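Local coordinates for protein inositol-1-monophosphatase (Nostoc sp., PDB 5ZHH) that probably hydrolyses inositol monophosphates to inositol and phosphate, in a reaction that depends on magnesium in its family, at residues L22-L26 against Y95-Y99; P100-I106 against V118-H124; I67-E71 against S212-V216. All coordinates share one frame; numbering follows the deposited sequence.

Contact 1: L22-L26 against Y95-Y99; sequences LQGYL and YAHQY
Leu22, in the last turn of helix 3-25, offers its carbonyl to the hydroxyl of Tyr95: Tyr95 OH donates to Leu22 O over 2.9 Å. The hydroxyl lies in the carbonyl plane on a lone pair, at a C=O...O angle of 131°, and Leu22 O sits at the edge of the tyrosine ring, near its plane. The same Leu22 O also takes a weak bond from Leu26 N, so it holds a helical partner and a tertiary one together. Leucine suits this place because its buried branches face outside partners, Leu89 and Ser50, while its backbone does the polar work. Tyr25 touches Tyr95 with the root of its side chain, CB lying 3.2 Å from Tyr95 OH. With CG beside the backbone N (chi1 -84°), its end leads away from Tyr95, and the side chain packs on Ala46 and Ala49 of helix 44-61. Leu26 adds the apolar half. Its CG stands anti to the backbone N (chi1 177°), which carries CD1 across to Gln98 CG at 3.6 Å and Tyr95 CE1 at 4.0 Å. Gln98, leaving helical geometry with positive phi, forms the Schellman motif after helix 92-97, and its CG lends Leu26 an aliphatic surface. Tyr95 is itself held by an edge-to-face ring contact with Phe102. The chemistry is therefore that of an anchored helix end: a buried phenol needs a polar mate, a carbonyl in the last turn can spare a lone pair, and the one hydrogen bond between them ties the two helix ends together amid apolar neighbours.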
ATOM      1  N   LEU A  22      13.537   0.524 -10.600  1.00 34.21           N
ATOM      2  CA  LEU A  22      14.273   0.128  -9.403  1.00 34.21           C
ATOM      3  C   LEU A  22      13.504  -0.913  -8.597  1.00 37.14           C
ATOM      4  O   LEU A  22      14.102  -1.848  -8.049  1.00 37.81           O
ATOM      5  CB  LEU A  22      14.581   1.352  -8.532  1.00 33.37           C
ATOM      6  CG  LEU A  22      15.554   2.405  -9.072  1.00 34.45           C
ATOM      7  CD1 LEU A  22      15.777   3.500  -8.040  1.00 34.28           C
ATOM      8  CD2 LEU A  22      16.876   1.764  -9.450  1.00 33.83           C
ATOM      9  N   GLN A  23      12.179  -0.761  -8.499  1.00 38.60           N
ATOM     10  CA  GLN A  23      11.377  -1.758  -7.790  1.00 42.90           C
ATOM     11  C   GLN A  23      11.391  -3.107  -8.497  1.00 45.30           C
ATOM     12  O   GLN A  23      11.258  -4.148  -7.846  1.00 46.31           O
ATOM     13  CB  GLN A  23       9.948  -1.265  -7.565  1.00 43.89           C
ATOM     14  CG  GLN A  23       9.873  -0.330  -6.375  1.00 48.76           C
ATOM     15  CD  GLN A  23      10.409  -0.983  -5.092  1.00 52.40           C
ATOM     16  OE1 GLN A  23      11.429  -0.554  -4.545  1.00 54.65           O
ATOM     17  NE2 GLN A  23       9.725  -2.021  -4.617  1.00 53.83           N
ATOM     18  N   GLY A  24      11.434  -3.112  -9.830  1.00 41.87           N
ATOM     19  CA  GLY A  24      11.543  -4.375 -10.541  1.00 41.46           C
ATOM     20  C   GLY A  24      12.822  -5.127 -10.218  1.00 43.85           C
ATOM     21  O   GLY A  24      12.806  -6.342 -10.015  1.00 46.37           O
ATOM     22  N   TYR A  25      13.949  -4.411 -10.184  1.00 42.32           N
ATOM     23  CA  TYR A  25      15.245  -5.027  -9.901  1.00 47.74           C
ATOM     24  C   TYR A  25      15.418  -5.459  -8.447  1.00 53.19           C
ATOM     25  O   TYR A  25      16.196  -6.379  -8.170  1.00 55.35           O
ATOM     26  CB  TYR A  25      16.369  -4.054 -10.249  1.00 45.82           C
ATOM     27  CG  TYR A  25      16.789  -4.052 -11.698  1.00 47.91           C
ATOM     28  CD1 TYR A  25      17.772  -4.924 -12.147  1.00 49.67           C
ATOM     29  CD2 TYR A  25      16.230  -3.165 -12.612  1.00 48.00           C
ATOM     30  CE1 TYR A  25      18.171  -4.932 -13.464  1.00 52.06           C
ATOM     31  CE2 TYR A  25      16.625  -3.167 -13.936  1.00 49.47           C
ATOM     32  CZ  TYR A  25      17.595  -4.053 -14.355  1.00 51.70           C
ATOM     33  OH  TYR A  25      17.990  -4.054 -15.672  1.00 54.06           O
ATOM     34  N   LEU A  26      14.728  -4.816  -7.512  1.00 54.26           N
ATOM     35  CA  LEU A  26      14.993  -5.021  -6.087  1.00 56.19           C
ATOM     36  C   LEU A  26      14.624  -6.424  -5.628  1.00 56.74           C
ATOM     37  O   LEU A  26      13.518  -6.908  -5.900  1.00 58.79           O
ATOM     38  CB  LEU A  26      14.231  -3.971  -5.269  1.00 54.38           C
ATOM     39  CG  LEU A  26      14.307  -4.037  -3.743  1.00 54.46           C
ATOM     40  CD1 LEU A  26      15.637  -3.527  -3.222  1.00 55.15           C
ATOM     41  CD2 LEU A  26      13.184  -3.232  -3.145  1.00 53.92           C
ATOM     42  N   TYR A  95      20.756   0.229  -1.246  1.00 30.35           N
ATOM     43  CA  TYR A  95      20.078  -0.573  -2.259  1.00 30.55           C
ATOM     44  C   TYR A  95      20.713  -1.950  -2.383  1.00 29.51           C
ATOM     45  O   TYR A  95      20.006  -2.963  -2.439  1.00 29.47           O
ATOM     46  CB  TYR A  95      20.102   0.152  -3.603  1.00 28.98           C
ATOM     47  CG  TYR A  95      19.254  -0.511  -4.663  1.00 32.03           C
ATOM     48  CD1 TYR A  95      17.896  -0.239  -4.756  1.00 32.56           C
ATOM     49  CD2 TYR A  95      19.814  -1.397  -5.581  1.00 35.41           C
ATOM     50  CE1 TYR A  95      17.113  -0.837  -5.727  1.00 33.42           C
ATOM     51  CE2 TYR A  95      19.037  -1.996  -6.558  1.00 33.92           C
ATOM     52  CZ  TYR A  95      17.689  -1.712  -6.620  1.00 33.65           C
ATOM     53  OH  TYR A  95      16.899  -2.301  -7.577  1.00 33.14           O
ATOM     54  N   ALA A  96      22.048  -2.006  -2.400  1.00 29.52           N
ATOM     55  CA  ALA A  96      22.745  -3.286  -2.499  1.00 32.10           C
ATOM     56  C   ALA A  96      22.393  -4.215  -1.342  1.00 33.69           C
ATOM     57  O   ALA A  96      22.386  -5.440  -1.509  1.00 34.61           O
ATOM     58  CB  ALA A  96      24.256  -3.057  -2.560  1.00 32.92           C
ATOM     59  N   HIS A  97      22.103  -3.660  -0.167  1.00 31.66           N
ATOM     60  CA  HIS A  97      21.733  -4.447   1.002  1.00 31.92           C
ATOM     61  C   HIS A  97      20.223  -4.566   1.179  1.00 30.95           C
ATOM     62  O   HIS A  97      19.771  -5.202   2.137  1.00 28.35           O
ATOM     63  CB  HIS A  97      22.349  -3.825   2.264  1.00 31.52           C
ATOM     64  CG  HIS A  97      23.838  -3.976   2.361  1.00 29.77           C
ATOM     65  ND1 HIS A  97      24.439  -4.992   3.072  1.00 30.07           N
ATOM     66  CD2 HIS A  97      24.846  -3.238   1.836  1.00 30.20           C
ATOM     67  CE1 HIS A  97      25.751  -4.873   2.986  1.00 32.93           C
ATOM     68  NE2 HIS A  97      26.026  -3.818   2.238  1.00 33.62           N
ATOM     69  N   GLN A  98      19.436  -3.977   0.273  1.00 31.50           N
ATOM     70  CA  GLN A  98      17.988  -3.820   0.445  1.00 34.79           C
ATOM     71  C   GLN A  98      17.641  -3.096   1.737  1.00 31.96           C
ATOM     72  O   GLN A  98      16.577  -3.322   2.312  1.00 32.75           O
ATOM     73  CB  GLN A  98      17.211  -5.139   0.362  1.00 40.98           C
ATOM     74  CG  GLN A  98      17.256  -5.825  -0.988  1.00 48.43           C
ATOM     75  CD  GLN A  98      18.090  -7.076  -0.995  1.00 53.57           C
ATOM     76  OE1 GLN A  98      19.322  -7.022  -1.007  1.00 53.76           O
ATOM     77  NE2 GLN A  98      17.418  -8.227  -0.994  1.00 54.75           N
ATOM     78  N   TYR A  99      18.531  -2.230   2.203  1.00 27.53           N
ATOM     79  CA  TYR A  99      18.197  -1.361   3.321  1.00 28.77           C
ATOM     80  C   TYR A  99      17.224  -0.313   2.799  1.00 32.70           C
ATOM     81  O   TYR A  99      17.533   0.362   1.807  1.00 31.81           O
ATOM     82  CB  TYR A  99      19.452  -0.707   3.907  1.00 26.37           C
ATOM     83  CG  TYR A  99      19.220  -0.050   5.251  1.00 28.69           C
ATOM     84  CD1 TYR A  99      19.293  -0.787   6.426  1.00 29.79           C
ATOM     85  CD2 TYR A  99      18.926   1.313   5.347  1.00 27.86           C
ATOM     86  CE1 TYR A  99      19.078  -0.194   7.664  1.00 28.37           C
ATOM     87  CE2 TYR A  99      18.705   1.916   6.579  1.00 27.04           C
ATOM     88  CZ  TYR A  99      18.783   1.159   7.731  1.00 30.98           C
ATOM     89  OH  TYR A  99      18.569   1.740   8.958  1.00 30.29           O
TER

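Contact 2: P100-I106 against V118-H124; sequences PAFCVSI and VIYDPFH
His124 turns the edge of its imidazole to Pro100, CE1 lying 3.2 Å from Pro100 O, while Phe123 CD2 covers one face of the ring; these groups close the open end of an antiparallel beta hairpin, strands 103-110 and 113-121, whose hydrogen-bonded pairs here include Val104 with Tyr120 and Ile106 with Val118. His124 also stacks on His124 of the second subunit, which places this loop end at a subunit interface. Phe123 has His124 NE2 at its edge and meets Pro100 CB with CD2 at 3.7 Å; one face of Phe102 carries water 1, and Pro122 N lies over the centre of the Tyr120 ring. Asp121 governs the turn after it: OD1 accepts His124 N (N-H...O angle 171°), an Asx motif, and a proton of water 1, itself bound to Phe102 N, while OD2 takes His124 ND1 on its syn side at 2.7 Å. An alanine in place of Asp121 lacks the carboxylate and is likely to leave the imidazole free to turn and water 1 without this acceptor. The compact Cys103 fits against helix 191-199, and its first torsion (chi1 63°), between backbone N and carbonyl carbon, brings SG to 3.7 Å from Ile119 CG2.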
ATOM      1  N   PRO A 100      16.058  -0.163   3.391  1.00 37.31           N
ATOM      2  CA  PRO A 100      14.972   0.632   2.774  1.00 38.99           C
ATOM      3  C   PRO A 100      15.139   2.137   2.954  1.00 37.09           C
ATOM      4  O   PRO A 100      14.389   2.801   3.672  1.00 38.83           O
ATOM      5  CB  PRO A 100      13.729   0.092   3.489  1.00 41.73           C
ATOM      6  CG  PRO A 100      14.223  -0.303   4.844  1.00 41.50           C
ATOM      7  CD  PRO A 100      15.682  -0.683   4.717  1.00 39.86           C
ATOM      8  N   ALA A 101      16.158   2.705   2.292  1.00 31.93           N
ATOM      9  CA  ALA A 101      16.359   4.157   2.253  1.00 29.32           C
ATOM     10  C   ALA A 101      17.157   4.463   0.982  1.00 26.79           C
ATOM     11  O   ALA A 101      18.377   4.646   1.000  1.00 27.19           O
ATOM     12  CB  ALA A 101      17.061   4.696   3.500  1.00 32.52           C
ATOM     13  N   PHE A 102      16.449   4.480  -0.146  1.00 25.18           N
ATOM     14  CA  PHE A 102      17.038   4.838  -1.426  1.00 27.02           C
ATOM     15  C   PHE A 102      15.946   5.464  -2.283  1.00 27.45           C
ATOM     16  O   PHE A 102      14.753   5.293  -2.019  1.00 27.56           O
ATOM     17  CB  PHE A 102      17.669   3.620  -2.118  1.00 29.17           C
ATOM     18  CG  PHE A 102      16.726   2.467  -2.274  1.00 34.04           C
ATOM     19  CD1 PHE A 102      15.854   2.407  -3.348  1.00 34.15           C
ATOM     20  CD2 PHE A 102      16.692   1.454  -1.332  1.00 35.89           C
ATOM     21  CE1 PHE A 102      14.974   1.344  -3.487  1.00 37.74           C
ATOM     22  CE2 PHE A 102      15.814   0.396  -1.464  1.00 36.68           C
ATOM     23  CZ  PHE A 102      14.955   0.342  -2.540  1.00 35.65           C
ATOM     24  N   CYS A 103      16.363   6.194  -3.314  1.00 26.09           N
ATOM     25  CA  CYS A 103      15.408   6.983  -4.075  1.00 24.91           C
ATOM     26  C   CYS A 103      16.022   7.395  -5.402  1.00 24.77           C
ATOM     27  O   CYS A 103      17.223   7.246  -5.631  1.00 26.76           O
ATOM     28  CB  CYS A 103      14.978   8.225  -3.292  1.00 26.77           C
ATOM     29  SG  CYS A 103      16.365   9.346  -2.993  1.00 29.06           S
ATOM     30  N   VAL A 104      15.163   7.921  -6.272  1.00 23.15           N
ATOM     31  CA  VAL A 104      15.560   8.654  -7.466  1.00 24.40           C
ATOM     32  C   VAL A 104      15.443  10.131  -7.128  1.00 26.09           C
ATOM     33  O   VAL A 104      14.449  10.553  -6.521  1.00 26.43           O
ATOM     34  CB  VAL A 104      14.665   8.287  -8.665  1.00 29.74           C
ATOM     35  CG1 VAL A 104      15.147   8.975  -9.944  1.00 29.62           C
ATOM     36  CG2 VAL A 104      14.620   6.779  -8.851  1.00 29.63           C
ATOM     37  N   SER A 105      16.461  10.917  -7.483  1.00 26.39           N
ATOM     38  CA  SER A 105      16.461  12.356  -7.232  1.00 25.73           C
ATOM     39  C   SER A 105      16.628  13.072  -8.564  1.00 27.89           C
ATOM     40  O   SER A 105      17.596  12.817  -9.286  1.00 29.59           O
ATOM     41  CB  SER A 105      17.581  12.751  -6.260  1.00 27.10           C
ATOM     42  OG  SER A 105      17.571  14.145  -5.990  1.00 27.58           O
ATOM     43  N   ILE A 106      15.689  13.965  -8.884  1.00 26.02           N
ATOM     44  CA  ILE A 106      15.687  14.702 -10.147  1.00 25.13           C
ATOM     45  C   ILE A 106      15.512  16.180  -9.825  1.00 25.43           C
ATOM     46  O   ILE A 106      14.419  16.607  -9.433  1.00 26.79           O
ATOM     47  CB  ILE A 106      14.577  14.220 -11.089  1.00 27.49           C
ATOM     48  CG1 ILE A 106      14.763  12.733 -11.404  1.00 30.00           C
ATOM     49  CG2 ILE A 106      14.563  15.050 -12.362  1.00 29.36           C
ATOM     50  CD1 ILE A 106      13.670  12.152 -12.275  1.00 29.84           C
ATOM     51  N   VAL A 118      12.178  16.657  -7.577  1.00 26.48           N
ATOM     52  CA  VAL A 118      11.371  15.474  -7.312  1.00 24.31           C
ATOM     53  C   VAL A 118      12.268  14.410  -6.703  1.00 24.35           C
ATOM     54  O   VAL A 118      13.344  14.117  -7.237  1.00 26.20           O
ATOM     55  CB  VAL A 118      10.680  14.932  -8.580  1.00 26.31           C
ATOM     56  CG1 VAL A 118       9.889  13.694  -8.227  1.00 25.65           C
ATOM     57  CG2 VAL A 118       9.751  15.990  -9.182  1.00 23.64           C
ATOM     58  N   ILE A 119      11.827  13.838  -5.585  1.00 24.31           N
ATOM     59  CA  ILE A 119      12.527  12.752  -4.909  1.00 23.75           C
ATOM     60  C   ILE A 119      11.517  11.646  -4.668  1.00 25.73           C
ATOM     61  O   ILE A 119      10.481  11.877  -4.032  1.00 26.61           O
ATOM     62  CB  ILE A 119      13.158  13.220  -3.587  1.00 25.39           C
ATOM     63  CG1 ILE A 119      14.204  14.295  -3.875  1.00 22.50           C
ATOM     64  CG2 ILE A 119      13.780  12.050  -2.826  1.00 26.92           C
ATOM     65  CD1 ILE A 119      14.645  15.076  -2.631  1.00 21.08           C
ATOM     66  N   TYR A 120      11.799  10.455  -5.186  1.00 23.95           N
ATOM     67  CA  TYR A 120      10.855   9.348  -5.121  1.00 25.07           C
ATOM     68  C   TYR A 120      11.519   8.140  -4.482  1.00 25.13           C
ATOM     69  O   TYR A 120      12.496   7.607  -5.018  1.00 24.86           O
ATOM     70  CB  TYR A 120      10.320   8.988  -6.510  1.00 26.33           C
ATOM     71  CG  TYR A 120       9.327   7.853  -6.489  1.00 25.87           C
ATOM     72  CD1 TYR A 120       8.226   7.890  -5.642  1.00 25.31           C
ATOM     73  CD2 TYR A 120       9.492   6.738  -7.306  1.00 27.52           C
ATOM     74  CE1 TYR A 120       7.307   6.851  -5.612  1.00 26.19           C
ATOM     75  CE2 TYR A 120       8.578   5.689  -7.280  1.00 31.09           C
ATOM     76  CZ  TYR A 120       7.494   5.756  -6.428  1.00 29.73           C
ATOM     77  OH  TYR A 120       6.586   4.729  -6.387  1.00 34.91           O
ATOM     78  N   ASP A 121      10.989   7.729  -3.335  1.00 25.54           N
ATOM     79  CA  ASP A 121      11.317   6.501  -2.620  1.00 27.13           C
ATOM     80  C   ASP A 121      10.377   5.419  -3.132  1.00 26.00           C
ATOM     81  O   ASP A 121       9.213   5.388  -2.725  1.00 25.91           O
ATOM     82  CB  ASP A 121      11.147   6.715  -1.110  1.00 29.48           C
ATOM     83  CG  ASP A 121      11.341   5.441  -0.280  1.00 30.49           C
ATOM     84  OD1 ASP A 121      11.483   4.327  -0.832  1.00 29.74           O
ATOM     85  OD2 ASP A 121      11.321   5.568   0.961  1.00 33.63           O
ATOM     86  N   PRO A 122      10.826   4.525  -4.021  1.00 27.48           N
ATOM     87  CA  PRO A 122       9.899   3.534  -4.586  1.00 30.77           C
ATOM     88  C   PRO A 122       9.578   2.386  -3.646  1.00 33.87           C
ATOM     89  O   PRO A 122       8.568   1.704  -3.864  1.00 36.13           O
ATOM     90  CB  PRO A 122      10.642   3.033  -5.832  1.00 32.48           C
ATOM     91  CG  PRO A 122      12.085   3.166  -5.459  1.00 32.63           C
ATOM     92  CD  PRO A 122      12.182   4.397  -4.585  1.00 29.18           C
ATOM     93  N   PHE A 123      10.395   2.154  -2.614  1.00 36.04           N
ATOM     94  CA  PHE A 123      10.121   1.062  -1.683  1.00 35.21           C
ATOM     95  C   PHE A 123       8.958   1.400  -0.762  1.00 34.16           C
ATOM     96  O   PHE A 123       8.096   0.551  -0.510  1.00 35.68           O
ATOM     97  CB  PHE A 123      11.370   0.730  -0.865  1.00 37.24           C
ATOM     98  CG  PHE A 123      11.225  -0.510  -0.020  1.00 39.10           C
ATOM     99  CD1 PHE A 123      11.458  -1.766  -0.559  1.00 42.08           C
ATOM    100  CD2 PHE A 123      10.829  -0.421   1.305  1.00 38.93           C
ATOM    101  CE1 PHE A 123      11.316  -2.909   0.213  1.00 41.47           C
ATOM    102  CE2 PHE A 123      10.682  -1.560   2.079  1.00 39.48           C
ATOM    103  CZ  PHE A 123      10.925  -2.802   1.530  1.00 40.34           C
ATOM    104  N   HIS A 124       8.916   2.631  -0.250  1.00 31.18           N
ATOM    105  CA  HIS A 124       7.816   3.106   0.580  1.00 30.79           C
ATOM    106  C   HIS A 124       6.775   3.876  -0.215  1.00 30.57           C
ATOM    107  O   HIS A 124       5.775   4.324   0.361  1.00 29.60           O
ATOM    108  CB  HIS A 124       8.353   3.994   1.702  1.00 31.28           C
ATOM    109  CG  HIS A 124       9.306   3.289   2.613  1.00 35.62           C
ATOM    110  ND1 HIS A 124      10.586   3.743   2.850  1.00 37.02           N
ATOM    111  CD2 HIS A 124       9.164   2.159   3.347  1.00 37.43           C
ATOM    112  CE1 HIS A 124      11.191   2.924   3.693  1.00 37.34           C
ATOM    113  NE2 HIS A 124      10.351   1.956   4.011  1.00 36.32           N
TER
HETATM  114  O   HOH W   1      13.757   3.281   0.361  1.00 41.12           O

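Contact 3: I67-E71 against S212-V216; sequences ILAEE and SPWDV
Glu70 and Trp214 make the tight part of this contact, with Glu70 CB only 3.4 Å from CZ2 of the indole. The backbone takes part too: Ala69 C, Glu70 N and Glu70 CA lie over one face of the ring, so a peptide group rests on the aromatic surface, its N 3.8 Å above the plane. The opposite face is backed within the segment 212-216 by Ser212 CB and Pro213 CD, which sandwiches the indole. Leu68 comes in at the edge instead, its CG in the ring plane and 4.0 Å from CE3, and its CD2 reaches Pro213 CB at 3.9 Å. Trp214 is set for this by its first torsion (chi1 44°), which holds CG between the backbone N and the carbonyl carbon. A large flat side chain suits the place, since it can bridge from the start of helix 213-225 to residues 68-70 and meet both backbone and leucine.

The looser side lies along the rest of Glu70. Its chain runs out extended, so the exposed carboxylate is carried past the indole and OE1 stays 4.2 Å from Trp214 NE1, with the carboxylate and ring planes 28° apart. Asp215 lies nearby without touching segment 67-71, and its OD2 is engaged by Ser212 N at 3.2 Å, met from above the carboxylate plane. OD1 lies close to the carboxylates of Asp87 and Asp90, a cluster consistent with the magnesium site of this phosphatase family. The contact thus joins two chemistries: apolar and aromatic packing brings the strand and helix segments together, which is consistent with their acidic groups lying near a common site.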
ATOM      1  N   ILE A  67      22.271  18.127 -18.965  1.00 36.52           N
ATOM      2  CA  ILE A  67      22.151  17.115 -17.920  1.00 37.24           C
ATOM      3  C   ILE A  67      23.462  16.988 -17.155  1.00 38.56           C
ATOM      4  O   ILE A  67      24.542  16.993 -17.757  1.00 35.91           O
ATOM      5  CB  ILE A  67      21.765  15.743 -18.509  1.00 39.18           C
ATOM      6  CG1 ILE A  67      20.506  15.849 -19.373  1.00 40.43           C
ATOM      7  CG2 ILE A  67      21.572  14.725 -17.386  1.00 37.88           C
ATOM      8  CD1 ILE A  67      19.302  16.343 -18.633  1.00 41.61           C
ATOM      9  N   LEU A  68      23.366  16.913 -15.826  1.00 37.00           N
ATOM     10  CA  LEU A  68      24.478  16.545 -14.954  1.00 41.70           C
ATOM     11  C   LEU A  68      24.146  15.244 -14.227  1.00 46.25           C
ATOM     12  O   LEU A  68      23.117  15.158 -13.546  1.00 41.88           O
ATOM     13  CB  LEU A  68      24.797  17.652 -13.948  1.00 39.62           C
ATOM     14  CG  LEU A  68      26.009  17.343 -13.058  1.00 40.64           C
ATOM     15  CD1 LEU A  68      27.293  17.261 -13.874  1.00 40.97           C
ATOM     16  CD2 LEU A  68      26.131  18.397 -11.968  1.00 40.71           C
ATOM     17  N   ALA A  69      25.023  14.246 -14.345  1.00 48.13           N
ATOM     18  CA  ALA A  69      24.846  12.989 -13.627  1.00 51.39           C
ATOM     19  C   ALA A  69      26.205  12.339 -13.412  1.00 54.24           C
ATOM     20  O   ALA A  69      27.163  12.604 -14.143  1.00 55.07           O
ATOM     21  CB  ALA A  69      23.907  12.032 -14.371  1.00 51.80           C
ATOM     22  N   GLU A  70      26.279  11.473 -12.399  1.00 56.13           N
ATOM     23  CA  GLU A  70      27.554  10.843 -12.065  1.00 59.81           C
ATOM     24  C   GLU A  70      28.026   9.910 -13.174  1.00 63.12           C
ATOM     25  O   GLU A  70      29.179   9.992 -13.616  1.00 64.31           O
ATOM     26  CB  GLU A  70      27.443  10.082 -10.742  1.00 59.73           C
ATOM     27  CG  GLU A  70      28.726   9.366 -10.335  1.00 61.05           C
ATOM     28  CD  GLU A  70      28.637   8.748  -8.952  1.00 61.87           C
ATOM     29  OE1 GLU A  70      27.513   8.432  -8.507  1.00 61.83           O
ATOM     30  OE2 GLU A  70      29.696   8.582  -8.307  1.00 62.34           O
ATOM     31  N   GLU A  71      27.155   9.013 -13.635  1.00 64.18           N
ATOM     32  CA  GLU A  71      27.578   7.984 -14.581  1.00 67.84           C
ATOM     33  C   GLU A  71      27.665   8.528 -16.004  1.00 66.34           C
ATOM     34  O   GLU A  71      28.723   8.469 -16.641  1.00 65.60           O
ATOM     35  CB  GLU A  71      26.621   6.791 -14.514  1.00 72.33           C
ATOM     36  CG  GLU A  71      27.040   5.639 -15.418  1.00 77.67           C
ATOM     37  CD  GLU A  71      28.457   5.155 -15.105  1.00 82.33           C
ATOM     38  OE1 GLU A  71      28.749   4.903 -13.898  1.00 82.82           O
ATOM     39  OE2 GLU A  71      29.289   5.068 -16.057  1.00 84.21           O
ATOM     40  N   SER A 212      27.467  15.518  -3.560  1.00 35.80           N
ATOM     41  CA  SER A 212      27.498  15.865  -4.968  1.00 39.75           C
ATOM     42  C   SER A 212      26.229  16.609  -5.358  1.00 36.71           C
ATOM     43  O   SER A 212      25.201  16.499  -4.681  1.00 30.87           O
ATOM     44  CB  SER A 212      27.636  14.597  -5.820  1.00 44.54           C
ATOM     45  OG  SER A 212      28.854  13.929  -5.532  1.00 46.16           O
ATOM     46  N   PRO A 213      26.263  17.381  -6.450  1.00 37.84           N
ATOM     47  CA  PRO A 213      25.070  18.161  -6.819  1.00 35.35           C
ATOM     48  C   PRO A 213      23.826  17.317  -7.009  1.00 33.51           C
ATOM     49  O   PRO A 213      22.750  17.689  -6.521  1.00 30.76           O
ATOM     50  CB  PRO A 213      25.494  18.841  -8.129  1.00 35.10           C
ATOM     51  CG  PRO A 213      26.978  18.921  -8.044  1.00 36.24           C
ATOM     52  CD  PRO A 213      27.408  17.673  -7.330  1.00 38.46           C
ATOM     53  N   TRP A 214      23.946  16.165  -7.671  1.00 31.89           N
ATOM     54  CA  TRP A 214      22.760  15.353  -7.910  1.00 32.29           C
ATOM     55  C   TRP A 214      22.173  14.799  -6.617  1.00 33.24           C
ATOM     56  O   TRP A 214      21.000  14.421  -6.600  1.00 33.96           O
ATOM     57  CB  TRP A 214      23.090  14.208  -8.867  1.00 31.20           C
ATOM     58  CG  TRP A 214      24.376  13.531  -8.547  1.00 34.87           C
ATOM     59  CD1 TRP A 214      24.573  12.520  -7.649  1.00 35.75           C
ATOM     60  CD2 TRP A 214      25.651  13.802  -9.134  1.00 35.73           C
ATOM     61  NE1 TRP A 214      25.901  12.155  -7.633  1.00 36.43           N
ATOM     62  CE2 TRP A 214      26.581  12.925  -8.540  1.00 38.09           C
ATOM     63  CE3 TRP A 214      26.098  14.706 -10.103  1.00 38.31           C
ATOM     64  CZ2 TRP A 214      27.933  12.928  -8.880  1.00 39.53           C
ATOM     65  CZ3 TRP A 214      27.435  14.707 -10.442  1.00 39.35           C
ATOM     66  CH2 TRP A 214      28.340  13.823  -9.833  1.00 41.19           C
ATOM     67  N   ASP A 215      22.949  14.781  -5.529  1.00 32.42           N
ATOM     68  CA  ASP A 215      22.418  14.346  -4.240  1.00 33.30           C
ATOM     69  C   ASP A 215      21.481  15.376  -3.621  1.00 28.75           C
ATOM     70  O   ASP A 215      20.616  15.007  -2.818  1.00 29.15           O
ATOM     71  CB  ASP A 215      23.545  14.068  -3.234  1.00 40.47           C
ATOM     72  CG  ASP A 215      24.441  12.893  -3.623  1.00 46.42           C
ATOM     73  OD1 ASP A 215      23.962  11.941  -4.277  1.00 45.73           O
ATOM     74  OD2 ASP A 215      25.630  12.920  -3.216  1.00 47.58           O
ATOM     75  N   VAL A 216      21.658  16.664  -3.919  1.00 28.74           N
ATOM     76  CA  VAL A 216      21.048  17.701  -3.094  1.00 28.59           C
ATOM     77  C   VAL A 216      20.155  18.672  -3.860  1.00 27.83           C
ATOM     78  O   VAL A 216      19.312  19.327  -3.226  1.00 26.66           O
ATOM     79  CB  VAL A 216      22.121  18.487  -2.305  1.00 27.88           C
ATOM     80  CG1 VAL A 216      22.938  17.546  -1.423  1.00 27.99           C
ATOM     81  CG2 VAL A 216      23.026  19.266  -3.246  1.00 29.27           C
TER

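Contact 2 is the buried one, a strand pairing within the larger sheet knit by backbone hydrogen bonds, whereas contact 1 is partly buried and contact 3 lies at the surface. Contacts 1 and 2 adjoin, for helix 92-97 leads directly into strand 103-110: Leu26 packs on Phe123, and contacts 1 and 2 both reach the second subunit. Contact 3 touches contact 2 through Ser105 and Trp214 and reaches the same sheet by strand 66-69, but stays about 12 Å from contact 1 at the nearest atoms. The chemistry follows place: one phenol-carbonyl bond joins helix ends in contact 1, while contact 3 relies on an indole sandwich bordered by carboxylates.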